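Local coordinates for protein TetR family transcriptional regulator (Clostridium perfringens, PDB 6AZH) that probably binds operator DNA through an N-terminal helix-turn-helix domain as a TetR-family transcriptional regulator, perhaps controlling genes of fatty acid metabolism, at residues 6-11 / 45-50. Residues are numbered along the deposited sequence; the frame is centred on the assembly and turned at random.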
# COMPACT_ATOMS: atom_id res chain seq x y z
N ARG A 6 -4.49 -32.09 -3.40
CA ARG A 6 -5.70 -31.40 -3.84
C ARG A 6 -6.32 -30.62 -2.70
O ARG A 6 -6.78 -29.49 -2.90
CB ARG A 6 -6.71 -32.38 -4.43
CG ARG A 6 -7.96 -31.72 -5.00
CD ARG A 6 -9.09 -31.65 -3.97
NE ARG A 6 -10.19 -30.81 -4.41
CZ ARG A 6 -11.34 -30.71 -3.75
NH1 ARG A 6 -11.51 -31.39 -2.63
NH2 ARG A 6 -12.30 -29.94 -4.22
N THR A 7 -6.35 -31.20 -1.49
CA THR A 7 -7.01 -30.54 -0.37
C THR A 7 -6.35 -29.20 -0.05
O THR A 7 -7.02 -28.17 0.06
CB THR A 7 -6.98 -31.45 0.86
OG1 THR A 7 -7.89 -32.54 0.64
CG2 THR A 7 -7.40 -30.67 2.10
N LYS A 8 -5.02 -29.20 0.07
CA LYS A 8 -4.32 -27.96 0.39
C LYS A 8 -4.36 -26.98 -0.77
O LYS A 8 -4.54 -25.77 -0.55
CB LYS A 8 -2.89 -28.28 0.82
CG LYS A 8 -2.81 -28.84 2.24
CD LYS A 8 -1.39 -29.20 2.60
CE LYS A 8 -1.18 -29.14 4.11
NZ LYS A 8 -1.62 -30.39 4.77
N LYS A 9 -4.22 -27.46 -2.01
CA LYS A 9 -4.31 -26.55 -3.15
C LYS A 9 -5.69 -25.91 -3.26
O LYS A 9 -5.80 -24.71 -3.55
CB LYS A 9 -3.98 -27.27 -4.46
CG LYS A 9 -4.12 -26.37 -5.71
CD LYS A 9 -3.28 -26.88 -6.88
CE LYS A 9 -3.09 -25.81 -7.96
NZ LYS A 9 -4.36 -25.54 -8.70
N ALA A 10 -6.75 -26.69 -3.02
CA ALA A 10 -8.10 -26.13 -3.11
C ALA A 10 -8.33 -25.09 -2.03
O ALA A 10 -8.89 -24.02 -2.30
CB ALA A 10 -9.14 -27.26 -3.01
N ILE A 11 -7.90 -25.39 -0.80
CA ILE A 11 -8.01 -24.44 0.31
C ILE A 11 -7.17 -23.21 0.01
O ILE A 11 -7.62 -22.07 0.20
CB ILE A 11 -7.57 -25.11 1.62
CG1 ILE A 11 -8.62 -26.15 2.06
CG2 ILE A 11 -7.34 -24.08 2.75
CD1 ILE A 11 -8.12 -27.12 3.08
N TYR A 45 -8.81 -31.35 9.59
CA TYR A 45 -7.72 -32.30 9.76
C TYR A 45 -6.39 -31.67 9.35
O TYR A 45 -5.34 -32.04 9.88
CB TYR A 45 -7.99 -33.55 8.93
CG TYR A 45 -6.96 -34.64 9.13
CD1 TYR A 45 -5.93 -34.83 8.21
CD2 TYR A 45 -7.00 -35.47 10.24
CE1 TYR A 45 -4.98 -35.81 8.39
CE2 TYR A 45 -6.05 -36.47 10.43
CZ TYR A 45 -5.05 -36.63 9.50
OH TYR A 45 -4.10 -37.61 9.67
N ASN A 46 -6.43 -30.71 8.44
CA ASN A 46 -5.23 -30.07 7.90
C ASN A 46 -4.89 -28.74 8.56
O ASN A 46 -3.70 -28.41 8.69
CB ASN A 46 -5.40 -29.85 6.39
CG ASN A 46 -5.25 -31.13 5.59
OD1 ASN A 46 -4.15 -31.49 5.19
ND2 ASN A 46 -6.36 -31.82 5.36
N PHE A 47 -5.90 -27.98 8.99
CA PHE A 47 -5.73 -26.64 9.54
C PHE A 47 -6.67 -26.47 10.72
O PHE A 47 -7.87 -26.71 10.58
CB PHE A 47 -6.04 -25.57 8.49
CG PHE A 47 -5.18 -25.66 7.26
CD1 PHE A 47 -3.86 -25.25 7.30
CD2 PHE A 47 -5.70 -26.13 6.07
CE1 PHE A 47 -3.05 -25.34 6.16
CE2 PHE A 47 -4.90 -26.21 4.92
CZ PHE A 47 -3.58 -25.81 4.97
N LYS A 48 -6.13 -26.05 11.87
CA LYS A 48 -6.94 -25.94 13.08
C LYS A 48 -7.84 -24.72 13.11
O LYS A 48 -8.81 -24.71 13.87
CB LYS A 48 -6.04 -25.90 14.32
CG LYS A 48 -5.25 -27.17 14.59
CD LYS A 48 -4.52 -27.08 15.93
CE LYS A 48 -3.12 -27.68 15.85
NZ LYS A 48 -3.15 -29.17 15.77
N SER A 49 -7.55 -23.69 12.31
CA SER A 49 -8.20 -22.40 12.47
C SER A 49 -8.00 -21.57 11.21
O SER A 49 -7.18 -21.89 10.35
CB SER A 49 -7.65 -21.64 13.67
OG SER A 49 -6.31 -21.23 13.42
N LYS A 50 -8.78 -20.49 11.12
CA LYS A 50 -8.60 -19.50 10.05
C LYS A 50 -7.18 -18.94 10.05
O LYS A 50 -6.59 -18.75 8.97
CB LYS A 50 -9.63 -18.39 10.24
CG LYS A 50 -9.49 -17.20 9.34
CD LYS A 50 -10.71 -16.30 9.51
CE LYS A 50 -10.58 -15.35 10.68
NZ LYS A 50 -11.87 -14.61 10.88
O HOH W 1 -1.31 -29.77 7.53
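A mixed polar and apolar contact inside the DNA-binding domain joins the first turns of helix 6-26 to the C-terminal end of helix 40-46, which by TetR-family topology is the recognition helix, and to the loop that follows. The polar half belongs to Lys8. Its chain is extended through chi2 and chi3, then bends at the last torsion (chi4 83°), bringing NZ 2.8 Å from Asn46 OD1. The ammonium lies in the plane of the Asn46 side-chain carbonyl, on a lone pair of OD1, with a C=O...N angle of 138°. A water bridges the same two residues: it accepts from Lys8 NZ at 2.8 Å and donates to Asn46 O at 3.0 Å. The other end of the amide, ND2, turns back to Thr42 O within its own helix, while Thr7 CG2 rests 3.6 Å from Asn46 ND2. Deeper in, Phe47, the first residue to leave helical geometry, brings the CE2 and CZ side of its ring to helix 6-26. Ile11 meets it tip to tip, CD1 in the ring plane at the edge, 3.8 Å from Phe47 CE2; Lys8 CG approaches Phe47 CZ obliquely at 4.2 Å. Ile53 of helix 50-74 touches both Ile11 and Phe47, and Phe56 meets the Phe47 ring. The two amide bonds fix which end of Asn46 is oxygen, and the Lys8 charge probably interacts favourably with the partial negative charge of the helix end.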